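Local coordinates for monosaccharide ABC transporter substrate-binding protein, CUT2 family (Acidothermus cellulolyticus, PDB 4RU1), which probably serves as the extracytoplasmic solute receptor of a carbohydrate ABC transporter and is seen here holding myo-inositol between its two lobes, at residues I23-H28 / Y258-S263; G79-I84 / D262-Y267. All coordinates share one frame; numbering follows the deposited sequence.

Contact 1. Residues I23-H28 / Y258-S263; sequences IAMITH and YEAVDS. With INS (1,2,3,4,5,6-hexahydroxy-cyclohexane), chain M.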
ATOM      1  N   ILE A  23      21.290   0.083   4.670  1.00 15.30           N
ATOM      2  CA  ILE A  23      19.891   0.219   5.158  0.50 16.09           C
ATOM      3  C   ILE A  23      19.099  -1.039   4.858  1.00 14.78           C
ATOM      4  O   ILE A  23      19.113  -1.526   3.761  1.00 17.05           O
ATOM      5  CB  ILE A  23      19.150   1.417   4.532  0.50 15.34           C
ATOM      6  CG1 ILE A  23      20.000   2.700   4.634  0.50 19.74           C
ATOM      7  CG2 ILE A  23      17.735   1.536   5.127  0.50 13.37           C
ATOM      8  CD1 ILE A  23      20.290   3.233   6.019  0.50 16.61           C
ATOM      9  N   ALA A  24      18.451  -1.602   5.916  1.00 15.66           N
ATOM     10  CA  ALA A  24      17.501  -2.735   5.762  1.00 14.73           C
ATOM     11  C   ALA A  24      16.131  -2.233   5.504  1.00 13.58           C
ATOM     12  O   ALA A  24      15.606  -1.449   6.366  1.00 17.98           O
ATOM     13  CB  ALA A  24      17.450  -3.606   7.007  1.00 15.03           C
ATOM     14  N   MET A  25      15.546  -2.633   4.385  1.00 15.57           N
ATOM     15  CA  MET A  25      14.085  -2.354   4.112  1.00 12.28           C
ATOM     16  C   MET A  25      13.338  -3.665   4.262  1.00 13.71           C
ATOM     17  O   MET A  25      13.659  -4.668   3.554  1.00 15.35           O
ATOM     18  CB  MET A  25      13.849  -1.784   2.731  1.00 11.96           C
ATOM     19  CG  MET A  25      12.430  -1.579   2.330  1.00 16.57           C
ATOM     20  SD  MET A  25      12.172  -0.590   0.744  1.00  8.56           S
ATOM     21  CE  MET A  25      12.408   1.049   1.462  1.00 15.44           C
ATOM     22  N   ILE A  26      12.395  -3.699   5.220  1.00 15.46           N
ATOM     23  CA  ILE A  26      11.708  -4.901   5.656  1.00 14.35           C
ATOM     24  C   ILE A  26      10.229  -4.705   5.468  1.00 15.11           C
ATOM     25  O   ILE A  26       9.622  -3.748   5.984  1.00 14.02           O
ATOM     26  CB  ILE A  26      12.032  -5.127   7.105  1.00 14.45           C
ATOM     27  CG1 ILE A  26      13.543  -5.359   7.254  1.00 15.33           C
ATOM     28  CG2 ILE A  26      11.330  -6.369   7.604  1.00 16.86           C
ATOM     29  CD1 ILE A  26      14.032  -5.310   8.703  1.00 15.98           C
ATOM     30  N   THR A  27       9.624  -5.576   4.671  1.00 13.63           N
ATOM     31  CA  THR A  27       8.227  -5.431   4.359  1.00 12.39           C
ATOM     32  C   THR A  27       7.449  -6.761   4.541  1.00 14.99           C
ATOM     33  O   THR A  27       7.950  -7.799   4.944  1.00 14.11           O
ATOM     34  CB  THR A  27       8.050  -4.927   2.934  1.00 13.78           C
ATOM     35  OG1 THR A  27       8.091  -6.071   2.083  1.00 16.17           O
ATOM     36  CG2 THR A  27       9.071  -3.911   2.548  1.00 15.83           C
ATOM     37  N   HIS A  28       6.144  -6.641   4.344  1.00 14.87           N
ATOM     38  CA  HIS A  28       5.178  -7.742   4.405  1.00 13.27           C
ATOM     39  C   HIS A  28       4.756  -8.276   3.046  1.00 15.73           C
ATOM     40  O   HIS A  28       3.782  -8.997   2.990  1.00 16.13           O
ATOM     41  CB  HIS A  28       3.961  -7.259   5.175  1.00 16.76           C
ATOM     42  CG  HIS A  28       3.265  -6.082   4.532  1.00 15.89           C
ATOM     43  ND1 HIS A  28       3.630  -4.774   4.827  1.00 15.59           N
ATOM     44  CD2 HIS A  28       2.244  -5.998   3.664  1.00 15.76           C
ATOM     45  CE1 HIS A  28       2.857  -3.952   4.168  1.00 11.51           C
ATOM     46  NE2 HIS A  28       2.021  -4.661   3.437  1.00 13.75           N
ATOM     47  N   TYR A 258      11.328   5.639  -1.800  1.00 12.59           N
ATOM     48  CA  TYR A 258      12.355   6.646  -1.893  1.00 12.69           C
ATOM     49  C   TYR A 258      12.605   7.392  -0.608  1.00 12.75           C
ATOM     50  O   TYR A 258      13.752   7.574  -0.145  1.00 15.32           O
ATOM     51  CB  TYR A 258      12.045   7.634  -3.071  1.00 13.14           C
ATOM     52  CG  TYR A 258      13.065   8.738  -3.231  1.00 14.71           C
ATOM     53  CD1 TYR A 258      12.983   9.900  -2.470  1.00 15.69           C
ATOM     54  CD2 TYR A 258      14.084   8.651  -4.197  1.00 15.01           C
ATOM     55  CE1 TYR A 258      13.911  10.940  -2.624  1.00 17.01           C
ATOM     56  CE2 TYR A 258      15.001   9.687  -4.371  1.00 15.20           C
ATOM     57  CZ  TYR A 258      14.919  10.816  -3.586  1.00 17.26           C
ATOM     58  OH  TYR A 258      15.814  11.854  -3.824  1.00 20.13           O
ATOM     59  N   GLU A 259      11.531   7.875  -0.019  1.00 12.42           N
ATOM     60  CA  GLU A 259      11.707   8.648   1.192  1.00 15.99           C
ATOM     61  C   GLU A 259      12.126   7.825   2.406  1.00 15.28           C
ATOM     62  O   GLU A 259      12.828   8.337   3.318  1.00 13.52           O
ATOM     63  CB  GLU A 259      10.450   9.410   1.550  1.00 14.44           C
ATOM     64  CG  GLU A 259      10.034  10.518   0.532  1.00 14.89           C
ATOM     65  CD  GLU A 259      11.129  11.601   0.302  1.00 16.67           C
ATOM     66  OE1 GLU A 259      11.875  11.827   1.276  1.00 19.46           O
ATOM     67  OE2 GLU A 259      11.165  12.214  -0.769  1.00 20.01           O
ATOM     68  N   ALA A 260      11.682   6.568   2.448  1.00 14.12           N
ATOM     69  CA  ALA A 260      12.115   5.692   3.533  1.00 18.77           C
ATOM     70  C   ALA A 260      13.625   5.690   3.585  1.00 17.60           C
ATOM     71  O   ALA A 260      14.217   5.821   4.628  1.00 16.67           O
ATOM     72  CB  ALA A 260      11.611   4.265   3.337  1.00 17.30           C
ATOM     73  N   VAL A 261      14.259   5.614   2.429  1.00 14.54           N
ATOM     74  CA  VAL A 261      15.709   5.575   2.342  1.00 13.60           C
ATOM     75  C   VAL A 261      16.299   6.987   2.561  1.00 12.60           C
ATOM     76  O   VAL A 261      17.225   7.156   3.378  1.00 14.54           O
ATOM     77  CB  VAL A 261      16.218   4.939   1.062  1.00 13.83           C
ATOM     78  CG1 VAL A 261      17.720   5.107   0.945  1.00 18.25           C
ATOM     79  CG2 VAL A 261      15.799   3.495   1.030  1.00 14.87           C
ATOM     80  N   ASP A 262      15.856   7.968   1.788  1.00 15.02           N
ATOM     81  CA  ASP A 262      16.459   9.308   1.813  1.00 13.31           C
ATOM     82  C   ASP A 262      16.292  10.024   3.140  1.00 16.01           C
ATOM     83  O   ASP A 262      17.189  10.803   3.537  1.00 15.47           O
ATOM     84  CB  ASP A 262      15.919  10.134   0.637  1.00 16.25           C
ATOM     85  CG  ASP A 262      16.814  11.282   0.282  1.00 16.53           C
ATOM     86  OD1 ASP A 262      17.980  11.036  -0.097  1.00 20.92           O
ATOM     87  OD2 ASP A 262      16.370  12.460   0.272  1.00 16.36           O
ATOM     88  N   SER A 263      15.195   9.793   3.842  1.00 14.98           N
ATOM     89  CA  SER A 263      14.966  10.327   5.146  1.00 12.60           C
ATOM     90  C   SER A 263      15.959   9.766   6.145  1.00 12.25           C
ATOM     91  O   SER A 263      16.396  10.493   7.047  1.00 14.23           O
ATOM     92  CB  SER A 263      13.512  10.185   5.577  1.00 14.91           C
ATOM     93  OG  SER A 263      13.214   8.854   6.027  1.00 16.62           O
TER
HETATM   94  C1  INS M 401      -1.185  -1.740  -1.365  1.00 11.78           C
HETATM   95  C2  INS M 401      -1.534  -3.121  -1.897  1.00 20.58           C
HETATM   96  C3  INS M 401      -0.459  -4.114  -1.453  1.00 15.87           C
HETATM   97  C4  INS M 401      -0.181  -4.070   0.033  1.00 13.86           C
HETATM   98  C5  INS M 401       0.217  -2.702   0.487  1.00 10.17           C
HETATM   99  C6  INS M 401      -0.784  -1.645   0.107  1.00 14.39           C
HETATM  100  O1  INS M 401      -2.181  -0.757  -1.685  1.00 13.76           O
HETATM  101  O2  INS M 401      -2.754  -3.497  -1.235  1.00 20.99           O
HETATM  102  O3  INS M 401      -0.960  -5.416  -1.816  1.00 19.61           O
HETATM  103  O4  INS M 401       0.846  -5.028   0.393  1.00 17.88           O
HETATM  104  O5  INS M 401       0.362  -2.616   1.922  1.00 13.46           O
HETATM  105  O6  INS M 401      -0.305  -0.312   0.449  1.00 14.59           O
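H28 NE2 has two hydroxyls of the bound inositol within bonding distance. It donates to INS O5 at 3.0 Å with an N-H...O angle of 150°, so the bond is somewhat bent, and a longer bond joins it to INS O4 at 3.3 Å, in which either atom could be the donor. INS O5 lies in the plane of the imidazole, at its edge, and W36 meets the same ring edge-to-face. Across the pocket the ligand is also hydrogen-bonded to D231 and R161, among others.

Further back along the strand, the contact with the helix is purely apolar. M25 runs nearly straight out from the backbone, CG anti to its own N (chi1 175°), then turns about the CG-SD bond (chi3 -80°), which brings the CE methyl 3.8 Å from A260 CB. The same methyl is 4.2 Å from V261 CG2, so one methyl serves two successive residues of the helix. Within the helix, E259 O is doubly held: S263 N and S263 OG reach it from opposite faces of the carbonyl plane, each at 2.8 Å, which ties the buried hydroxyl to the helix backbone.

Helix 35-49 completes this layer, with A43 against M25 and A46 against V261, while A24 and I26 turn to helix 62-74 on the far face of the sheet, where strand 21-27 runs between strands 52-58 and 79-82.

Contact 2. Residues G79-I84 / D262-Y267; sequences GIAVTI and DSLWLY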
ATOM      1  N   GLY A  79      20.346   1.784   9.460  1.00 12.99           N
ATOM      2  CA  GLY A  79      18.962   2.158   9.629  1.00 15.13           C
ATOM      3  C   GLY A  79      18.096   1.067   9.074  1.00 12.34           C
ATOM      4  O   GLY A  79      18.513   0.266   8.261  1.00 15.82           O
ATOM      5  N   ILE A  80      16.865   1.141   9.529  1.00 14.15           N
ATOM      6  CA  ILE A  80      15.816   0.242   9.186  1.00 14.95           C
ATOM      7  C   ILE A  80      14.616   1.038   8.682  1.00 12.85           C
ATOM      8  O   ILE A  80      14.168   1.975   9.301  1.00 15.15           O
ATOM      9  CB  ILE A  80      15.391  -0.638  10.365  1.00 15.53           C
ATOM     10  CG1 ILE A  80      16.562  -1.602  10.805  1.00 14.81           C
ATOM     11  CG2 ILE A  80      14.095  -1.427  10.023  1.00 15.96           C
ATOM     12  CD1 ILE A  80      16.328  -2.325  12.099  1.00 18.55           C
ATOM     13  N   ALA A  81      14.104   0.601   7.532  1.00 13.36           N
ATOM     14  CA  ALA A  81      12.836   1.033   7.006  1.00 14.84           C
ATOM     15  C   ALA A  81      11.866  -0.134   7.038  1.00 14.50           C
ATOM     16  O   ALA A  81      12.169  -1.220   6.441  1.00 15.90           O
ATOM     17  CB  ALA A  81      13.098   1.536   5.605  1.00 15.59           C
ATOM     18  N   VAL A  82      10.750   0.001   7.766  1.00 12.38           N
ATOM     19  CA  VAL A  82       9.901  -1.144   8.045  1.00 12.68           C
ATOM     20  C   VAL A  82       8.419  -0.844   7.853  1.00 12.60           C
ATOM     21  O   VAL A  82       7.952   0.266   8.064  1.00 13.64           O
ATOM     22  CB  VAL A  82      10.117  -1.597   9.488  1.00 13.99           C
ATOM     23  CG1 VAL A  82       9.670  -0.573  10.521  1.00 21.61           C
ATOM     24  CG2 VAL A  82       9.512  -2.949   9.717  1.00 15.73           C
ATOM     25  N   THR A  83       7.667  -1.849   7.407  1.00 12.08           N
ATOM     26  CA  THR A  83       6.178  -1.768   7.308  1.00 11.96           C
ATOM     27  C   THR A  83       5.515  -2.396   8.549  1.00 15.82           C
ATOM     28  O   THR A  83       6.081  -3.327   9.143  1.00 14.19           O
ATOM     29  CB  THR A  83       5.658  -2.453   6.037  1.00 13.10           C
ATOM     30  OG1 THR A  83       5.866  -3.871   6.184  1.00 13.61           O
ATOM     31  CG2 THR A  83       6.408  -1.967   4.852  1.00 13.07           C
ATOM     32  N   ILE A  84       4.368  -1.899   8.984  1.00 12.05           N
ATOM     33  CA  ILE A  84       3.748  -2.369  10.214  1.00 11.18           C
ATOM     34  C   ILE A  84       2.267  -2.716   9.935  1.00 14.15           C
ATOM     35  O   ILE A  84       1.355  -2.153  10.506  1.00 15.94           O
ATOM     36  CB  ILE A  84       3.825  -1.349  11.363  1.00 15.11           C
ATOM     37  CG1 ILE A  84       5.162  -0.634  11.398  1.00 15.66           C
ATOM     38  CG2 ILE A  84       3.535  -2.039  12.692  1.00 16.65           C
ATOM     39  CD1 ILE A  84       5.258   0.486  12.372  1.00 15.64           C
ATOM     40  N   ASP A 262      15.856   7.968   1.788  1.00 15.02           N
ATOM     41  CA  ASP A 262      16.459   9.308   1.813  1.00 13.31           C
ATOM     42  C   ASP A 262      16.292  10.024   3.140  1.00 16.01           C
ATOM     43  O   ASP A 262      17.189  10.803   3.537  1.00 15.47           O
ATOM     44  CB  ASP A 262      15.919  10.134   0.637  1.00 16.25           C
ATOM     45  CG  ASP A 262      16.814  11.282   0.282  1.00 16.53           C
ATOM     46  OD1 ASP A 262      17.980  11.036  -0.097  1.00 20.92           O
ATOM     47  OD2 ASP A 262      16.370  12.460   0.272  1.00 16.36           O
ATOM     48  N   SER A 263      15.195   9.793   3.842  1.00 14.98           N
ATOM     49  CA  SER A 263      14.966  10.327   5.146  1.00 12.60           C
ATOM     50  C   SER A 263      15.959   9.766   6.145  1.00 12.25           C
ATOM     51  O   SER A 263      16.396  10.493   7.047  1.00 14.23           O
ATOM     52  CB  SER A 263      13.512  10.185   5.577  1.00 14.91           C
ATOM     53  OG  SER A 263      13.214   8.854   6.027  1.00 16.62           O
ATOM     54  N   LEU A 264      16.253   8.467   6.033  1.00 13.14           N
ATOM     55  CA  LEU A 264      17.295   7.905   6.916  1.00 14.96           C
ATOM     56  C   LEU A 264      18.657   8.544   6.617  1.00 12.49           C
ATOM     57  O   LEU A 264      19.454   8.846   7.542  1.00 14.36           O
ATOM     58  CB  LEU A 264      17.368   6.375   6.784  1.00 11.65           C
ATOM     59  CG  LEU A 264      16.263   5.650   7.488  1.00 12.45           C
ATOM     60  CD1 LEU A 264      16.137   4.164   7.128  1.00 14.82           C
ATOM     61  CD2 LEU A 264      16.525   5.735   8.970  1.00 17.41           C
ATOM     62  N   TRP A 265      18.893   8.856   5.360  1.00 15.31           N
ATOM     63  CA  TRP A 265      20.168   9.492   4.979  1.00 14.19           C
ATOM     64  C   TRP A 265      20.201  10.906   5.594  1.00 16.85           C
ATOM     65  O   TRP A 265      21.220  11.286   6.166  1.00 17.29           O
ATOM     66  CB  TRP A 265      20.410   9.483   3.463  1.00 13.23           C
ATOM     67  CG  TRP A 265      21.570  10.323   2.972  1.00 19.07           C
ATOM     68  CD1 TRP A 265      22.835   9.868   2.677  1.00 22.97           C
ATOM     69  CD2 TRP A 265      21.558  11.731   2.707  1.00 20.18           C
ATOM     70  NE1 TRP A 265      23.620  10.932   2.206  1.00 20.84           N
ATOM     71  CE2 TRP A 265      22.859  12.082   2.263  1.00 23.92           C
ATOM     72  CE3 TRP A 265      20.581  12.729   2.828  1.00 25.33           C
ATOM     73  CZ2 TRP A 265      23.185  13.382   1.918  1.00 22.37           C
ATOM     74  CZ3 TRP A 265      20.913  14.029   2.485  1.00 29.72           C
ATOM     75  CH2 TRP A 265      22.211  14.342   2.066  1.00 22.66           C
ATOM     76  N   LEU A 266      19.131  11.682   5.528  1.00 14.83           N
ATOM     77  CA  LEU A 266      19.094  12.976   6.176  1.00 13.34           C
ATOM     78  C   LEU A 266      19.253  12.933   7.700  1.00 15.96           C
ATOM     79  O   LEU A 266      19.964  13.754   8.330  1.00 15.83           O
ATOM     80  CB  LEU A 266      17.733  13.662   5.854  1.00 20.27           C
ATOM     81  CG  LEU A 266      17.536  14.399   4.540  1.00 17.66           C
ATOM     82  CD1 LEU A 266      16.047  14.699   4.302  1.00 18.33           C
ATOM     83  CD2 LEU A 266      18.332  15.723   4.588  1.00 18.00           C
ATOM     84  N   TYR A 267      18.642  11.955   8.338  1.00 14.74           N
ATOM     85  CA  TYR A 267      18.785  11.800   9.783  1.00 15.06           C
ATOM     86  C   TYR A 267      20.231  11.468  10.161  1.00 15.61           C
ATOM     87  O   TYR A 267      20.749  12.003  11.117  1.00 16.44           O
ATOM     88  CB  TYR A 267      17.860  10.708  10.331  1.00 13.00           C
ATOM     89  CG  TYR A 267      17.893  10.622  11.819  1.00 16.88           C
ATOM     90  CD1 TYR A 267      17.211  11.543  12.598  1.00 15.45           C
ATOM     91  CD2 TYR A 267      18.569   9.611  12.450  1.00 18.95           C
ATOM     92  CE1 TYR A 267      17.217  11.475  13.993  1.00 16.86           C
ATOM     93  CE2 TYR A 267      18.579   9.530  13.856  1.00 15.93           C
ATOM     94  CZ  TYR A 267      17.901  10.466  14.611  1.00 19.97           C
ATOM     95  OH  TYR A 267      17.873  10.382  16.039  1.00 23.72           O
TER
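L264 makes the whole of this contact from the helix side, setting CD1 against the backbone of strand 79-82 and CD2 beside G79. Its CD1 is 3.7 Å from I80 O and 4.1 Å from both G79 C and A81 N, so the methyl meets main chain more than side chain; A81 CB, pointing toward the helix, adds an apolar touch at 4.3 Å.

G79 has no side chain, and L264 CD2 sits over its CA on the side facing the helix; here the two backbones come nearest, G79 CA lying 6.6 Å from L264 CA. I80 takes part through its main chain, chiefly the carbonyl: its side chain leaves on the other face of the sheet, to lie among A72 and V73 of helix 62-74 and A97 of helix 87-99. The short strand and helix segments run roughly antiparallel, at 150° between their directions and 9.2 Å between axes.

The helix thus meets strand 79-82 through one leucine, while S263 touches V105 on the next strand. Helices on both faces of a parallel sheet, with strand order 2-1-3-4-5 at its core, are the hallmark of the Rossmann-like lobe of type I periplasmic binding proteins.

Overall arrangement
Contacts 1 and 2 are successive footprints of helix 253-270 on neighbouring strands of one sheet; they share D262 and S263, and their centres are 5 Å apart. The strands themselves are joined by backbone bonding, I26 N lying 2.8 Å from A81 O. At the pocket end, H28 ND1 is 2.8 Å from T83 OG1, a probable hydrogen bond that would help fix the rotation of the ring touching inositol; T83 OG1 is bonded in turn to E65. Contact 1 reaches the ligand through H28, whereas the packing of contact 2 lies farther from the cleft, the A81 side chain about 14 Å from inositol.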